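Local coordinates for phytochrome Response Regulator RcpA (Tolypothrix sp. PCC 7601, PDB 1K68), which probably relays light signals from a cyanobacterial phytochrome as a CheY-like receiver protein that is phosphorylated in its magnesium-binding pocket and forms a homodimer, at residues V34-G37 with M38-M41; K78-P81 with T82-R85. One frame throughout, in Å; residues are numbered along the deposited sequence.

Contact 1: V34-G37 with M38-M41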
ATOM      1  N   VAL A  34      -2.064  -8.498  14.328  1.00 35.57           N
ATOM      2  CA  VAL A  34      -2.587  -8.016  15.606  1.00 36.12           C
ATOM      3  C   VAL A  34      -1.810  -6.731  15.855  1.00 36.19           C
ATOM      4  O   VAL A  34      -0.656  -6.605  15.421  1.00 35.18           O
ATOM      5  CB  VAL A  34      -2.374  -9.002  16.778  1.00 36.47           C
ATOM      6  CG1 VAL A  34      -3.251 -10.225  16.585  1.00 36.57           C
ATOM      7  CG2 VAL A  34      -0.914  -9.385  16.890  1.00 36.94           C
ATOM      8  N   ARG A  35      -2.422  -5.790  16.566  1.00 36.09           N
ATOM      9  CA  ARG A  35      -1.808  -4.482  16.775  1.00 38.57           C
ATOM     10  C   ARG A  35      -1.176  -4.095  18.104  1.00 37.34           C
ATOM     11  O   ARG A  35      -0.818  -2.936  18.295  1.00 37.46           O
ATOM     12  CB  ARG A  35      -2.820  -3.420  16.355  1.00 40.57           C
ATOM     13  CG  ARG A  35      -3.399  -3.725  14.979  1.00 45.01           C
ATOM     14  CD  ARG A  35      -4.623  -2.897  14.650  1.00 50.68           C
ATOM     15  NE  ARG A  35      -4.321  -1.851  13.683  1.00 53.97           N
ATOM     16  CZ  ARG A  35      -3.445  -0.877  13.892  1.00 56.23           C
ATOM     17  NH1 ARG A  35      -2.779  -0.808  15.035  1.00 59.97           N
ATOM     18  NH2 ARG A  35      -3.235   0.034  12.957  1.00 57.60           N
ATOM     19  N   ASP A  36      -1.038  -5.033  19.028  1.00 37.40           N
ATOM     20  CA  ASP A  36      -0.375  -4.719  20.292  1.00 38.88           C
ATOM     21  C   ASP A  36       0.259  -5.966  20.889  1.00 37.70           C
ATOM     22  O   ASP A  36      -0.105  -7.083  20.534  1.00 36.78           O
ATOM     23  CB  ASP A  36      -1.338  -4.077  21.298  1.00 41.47           C
ATOM     24  CG  ASP A  36      -2.381  -5.043  21.813  1.00 42.42           C
ATOM     25  OD1 ASP A  36      -3.554  -4.927  21.399  1.00 44.72           O
ATOM     26  OD2 ASP A  36      -2.022  -5.916  22.626  1.00 41.05           O
ATOM     27  N   GLY A  37       1.216  -5.765  21.787  1.00 38.01           N
ATOM     28  CA  GLY A  37       1.904  -6.883  22.403  1.00 39.94           C
ATOM     29  C   GLY A  37       0.985  -7.835  23.140  1.00 41.35           C
ATOM     30  O   GLY A  37       1.179  -9.051  23.098  1.00 40.17           O
ATOM     31  N   MET A  38      -0.016  -7.280  23.818  1.00 41.78           N
ATOM     32  CA  MET A  38      -0.963  -8.089  24.570  1.00 42.12           C
ATOM     33  C   MET A  38      -1.660  -9.093  23.666  1.00 41.47           C
ATOM     34  O   MET A  38      -1.630 -10.297  23.933  1.00 39.61           O
ATOM     35  CB  MET A  38      -2.001  -7.196  25.253  1.00 46.35           C
ATOM     36  CG  MET A  38      -1.444  -6.300  26.349  1.00 48.97           C
ATOM     37  SD  MET A  38      -0.675  -7.222  27.693  1.00 55.83           S
ATOM     38  CE  MET A  38       0.329  -5.956  28.459  1.00 53.33           C
ATOM     39  N   GLU A  39      -2.284  -8.600  22.599  1.00 41.82           N
ATOM     40  CA  GLU A  39      -2.980  -9.475  21.662  1.00 41.05           C
ATOM     41  C   GLU A  39      -1.994 -10.475  21.097  1.00 39.53           C
ATOM     42  O   GLU A  39      -2.323 -11.641  20.885  1.00 39.13           O
ATOM     43  CB  GLU A  39      -3.582  -8.682  20.499  1.00 43.99           C
ATOM     44  CG  GLU A  39      -4.572  -7.617  20.903  1.00 47.74           C
ATOM     45  CD  GLU A  39      -5.534  -8.099  21.960  1.00 49.56           C
ATOM     46  OE1 GLU A  39      -6.186  -9.146  21.747  1.00 49.01           O
ATOM     47  OE2 GLU A  39      -5.631  -7.421  23.003  1.00 51.26           O
ATOM     48  N   ALA A  40      -0.778 -10.008  20.850  1.00 37.68           N
ATOM     49  CA  ALA A  40       0.258 -10.865  20.297  1.00 35.99           C
ATOM     50  C   ALA A  40       0.439 -12.115  21.149  1.00 33.30           C
ATOM     51  O   ALA A  40       0.338 -13.233  20.654  1.00 32.10           O
ATOM     52  CB  ALA A  40       1.576 -10.095  20.206  1.00 35.65           C
ATOM     53  N   MET A  41       0.703 -11.924  22.435  1.00 34.44           N
ATOM     54  CA  MET A  41       0.908 -13.057  23.325  1.00 35.20           C
ATOM     55  C   MET A  41      -0.347 -13.912  23.492  1.00 34.88           C
ATOM     56  O   MET A  41      -0.264 -15.137  23.503  1.00 35.81           O
ATOM     57  CB  MET A  41       1.404 -12.570  24.682  1.00 35.94           C
ATOM     58  CG  MET A  41       2.773 -11.908  24.623  1.00 37.46           C
ATOM     59  SD  MET A  41       3.973 -12.990  23.829  1.00 36.61           S
ATOM     60  CE  MET A  41       4.226 -14.195  25.143  1.00 36.99           C
TER
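D36 and E39 meet at the first turn of helix 37-44, where the D36 carboxylate reaches forward over the turn and caps it. Its OD2 accepts the backbone N-H of E39: OD2 to N is 2.7 Å, with an N-H...O angle of 162°. The amide reaches OD2 from above the carboxylate plane. The first torsion explains the reach, since chi1 of 69° places CG of D36 between the backbone N and the carbonyl carbon, which turns OD2 toward the amide of E39. The E39 side chain crosses the cap at a slant, its CG 2.9 Å from OD1 of D36, a tight approach, before it bends at chi2. The two carboxylates are nearly perpendicular, their planes 80° apart, yet D36 OD1 and E39 OE2 are 3.6 Å from each other. Such like charges would probably repel; E39 OE1 is bonded to the hydroxyl of Y50, and K67 touches D36.

This N-cap starts the helix that follows strand 30-34 in a CheY-like (beta/alpha)5 receiver fold. Behind the cap the backbone takes over: A40 N to D36 O, at 3.0 Å, closes the first turn, and M41 N to G37 O, also at 3.0 Å, continues the ladder. G37 O also lies against CB of A40, 3.1 Å away, as a helical carbonyl does three residues on. On the buried side, V34 CG2 packs against CA of A40 at 3.9 Å; V34 and A40 both lean on V8 of strand 4-8.

Contact 2: K78-P81 with T82-R85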
ATOM      1  N   LYS A  78      10.793 -16.326  22.986  1.00 31.95           N
ATOM      2  CA  LYS A  78      12.028 -17.107  22.925  1.00 31.97           C
ATOM      3  C   LYS A  78      12.412 -17.808  24.221  1.00 33.84           C
ATOM      4  O   LYS A  78      13.381 -18.558  24.262  1.00 35.43           O
ATOM      5  CB  LYS A  78      13.189 -16.225  22.449  1.00 29.33           C
ATOM      6  CG  LYS A  78      13.066 -15.804  20.995  1.00 25.94           C
ATOM      7  CD  LYS A  78      13.194 -17.003  20.046  1.00 24.67           C
ATOM      8  CE  LYS A  78      12.849 -16.592  18.621  1.00 24.85           C
ATOM      9  NZ  LYS A  78      12.958 -17.703  17.642  1.00 23.04           N
ATOM     10  N   SER A  79      11.647 -17.569  25.277  1.00 36.08           N
ATOM     11  CA  SER A  79      11.911 -18.206  26.559  1.00 38.18           C
ATOM     12  C   SER A  79      10.904 -19.342  26.767  1.00 37.90           C
ATOM     13  O   SER A  79      11.117 -20.238  27.579  1.00 39.51           O
ATOM     14  CB  SER A  79      11.787 -17.179  27.693  1.00 40.85           C
ATOM     15  OG  SER A  79      12.252 -17.713  28.923  1.00 45.81           O
ATOM     16  N   ASP A  80       9.806 -19.297  26.022  1.00 37.54           N
ATOM     17  CA  ASP A  80       8.765 -20.311  26.125  1.00 36.76           C
ATOM     18  C   ASP A  80       9.219 -21.630  25.493  1.00 38.73           C
ATOM     19  O   ASP A  80       9.674 -21.664  24.346  1.00 39.15           O
ATOM     20  CB  ASP A  80       7.489 -19.804  25.458  1.00 35.29           C
ATOM     21  CG  ASP A  80       6.302 -20.710  25.704  1.00 35.49           C
ATOM     22  OD1 ASP A  80       6.144 -21.693  24.958  1.00 32.94           O
ATOM     23  OD2 ASP A  80       5.538 -20.443  26.656  1.00 37.06           O
ATOM     24  N   PRO A  81       9.096 -22.739  26.241  1.00 38.50           N
ATOM     25  CA  PRO A  81       9.500 -24.057  25.749  1.00 39.97           C
ATOM     26  C   PRO A  81       8.970 -24.443  24.374  1.00 40.02           C
ATOM     27  O   PRO A  81       9.649 -25.148  23.630  1.00 41.04           O
ATOM     28  CB  PRO A  81       9.008 -24.999  26.847  1.00 39.45           C
ATOM     29  CG  PRO A  81       9.193 -24.169  28.081  1.00 40.43           C
ATOM     30  CD  PRO A  81       8.637 -22.825  27.640  1.00 39.33           C
ATOM     31  N   THR A  82       7.773 -23.982  24.026  1.00 40.11           N
ATOM     32  CA  THR A  82       7.207 -24.333  22.726  1.00 40.69           C
ATOM     33  C   THR A  82       7.230 -23.250  21.648  1.00 38.65           C
ATOM     34  O   THR A  82       7.401 -23.558  20.471  1.00 40.35           O
ATOM     35  CB  THR A  82       5.749 -24.818  22.856  1.00 42.30           C
ATOM     36  OG1 THR A  82       5.245 -25.143  21.555  1.00 46.64           O
ATOM     37  CG2 THR A  82       4.869 -23.738  23.464  1.00 44.64           C
ATOM     38  N   LEU A  83       7.056 -21.991  22.037  1.00 34.92           N
ATOM     39  CA  LEU A  83       7.032 -20.903  21.063  1.00 32.40           C
ATOM     40  C   LEU A  83       8.417 -20.471  20.604  1.00 31.60           C
ATOM     41  O   LEU A  83       8.562 -19.842  19.555  1.00 31.34           O
ATOM     42  CB  LEU A  83       6.309 -19.685  21.650  1.00 30.82           C
ATOM     43  CG  LEU A  83       4.887 -19.894  22.173  1.00 29.51           C
ATOM     44  CD1 LEU A  83       4.393 -18.614  22.785  1.00 29.10           C
ATOM     45  CD2 LEU A  83       3.976 -20.341  21.044  1.00 30.05           C
ATOM     46  N   LYS A  84       9.433 -20.808  21.387  1.00 32.28           N
ATOM     47  CA  LYS A  84      10.791 -20.401  21.060  1.00 31.69           C
ATOM     48  C   LYS A  84      11.314 -20.884  19.715  1.00 30.81           C
ATOM     49  O   LYS A  84      12.269 -20.315  19.184  1.00 28.94           O
ATOM     50  CB  LYS A  84      11.750 -20.821  22.168  1.00 30.85           C
ATOM     51  CG  LYS A  84      12.054 -22.296  22.229  1.00 32.65           C
ATOM     52  CD  LYS A  84      13.054 -22.560  23.344  1.00 35.69           C
ATOM     53  CE  LYS A  84      13.383 -24.030  23.458  1.00 38.97           C
ATOM     54  NZ  LYS A  84      14.223 -24.305  24.654  1.00 42.78           N
ATOM     55  N   ARG A  85      10.702 -21.921  19.154  1.00 29.94           N
ATOM     56  CA  ARG A  85      11.164 -22.427  17.865  1.00 29.50           C
ATOM     57  C   ARG A  85      10.583 -21.654  16.688  1.00 28.49           C
ATOM     58  O   ARG A  85      11.067 -21.778  15.565  1.00 30.05           O
ATOM     59  CB  ARG A  85      10.851 -23.921  17.714  1.00 32.05           C
ATOM     60  CG  ARG A  85      11.769 -24.840  18.524  1.00 33.72           C
ATOM     61  CD  ARG A  85      11.391 -26.303  18.314  1.00 36.18           C
ATOM     62  NE  ARG A  85       9.993 -26.542  18.669  1.00 38.82           N
ATOM     63  CZ  ARG A  85       9.509 -26.466  19.907  1.00 41.97           C
ATOM     64  NH1 ARG A  85      10.309 -26.164  20.923  1.00 41.27           N
ATOM     65  NH2 ARG A  85       8.217 -26.675  20.129  1.00 42.93           N
TER
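K78 and K84 approach each other through side chain and backbone: K78 bends at chi2 (-67°), then runs straight to bring NZ to the carbonyl oxygen of K84, 3.1 Å away. NZ stands above that carbonyl plane, 38° out of it, and it also donates to N109 OD1 and I86 O. With K78 cut back to an alanine, the carbonyls of K84 and I86 and the side-chain oxygen of N109 would probably all lose their shared donor. K84 sends its own chain elsewhere, straight beyond CG, with CG 3.2 Å from D80 O, the oxygen that accepts K84 N at 3.1 Å. R85 comes back over the turn after a bend at chi3. Its NH1 meets P81 O edge-on at 3.0 Å, with the oxygen close to the guanidinium plane and the N-H...O angle 152°.

The D80 side chain slants across L83, its CG 3.9 Å from CG of L83. OD1 faces the amides of T82 and L83, as in an Asx turn, but it lies too close to a methyl of T82 in the model, so those bonds are doubtful. OD2 forms a salt bridge with R45. Helix 70-79 is only weakly bonded at its end, and 83-85 have helical angles without the regular bonds; here the cationic ends of K78 and R85 donate hydrogen bonds to the carbonyl oxygens of K84 and P81, which would probably steady the turn toward strand 88-92.

Overall arrangement
Contact 1 comes first along the chain, and contact 2 opens only after it has closed; their centres are about 17 Å apart and their nearest atoms about 5 Å, without touching. Both belong to one receiver domain built on a parallel sheet. Contact 1 leads out of strand 30-34 into helix 37-44, whereas contact 2 leads out of helix 70-79 toward strand 88-92, so they sit at opposite ends of the strands. The two helices join them: M41 packs on V73, E76 and I77. Contact 1 lies on the phosphorylation side, with the D36 side chain about 9 Å from the magnesium ion; contact 2 is a surface turn.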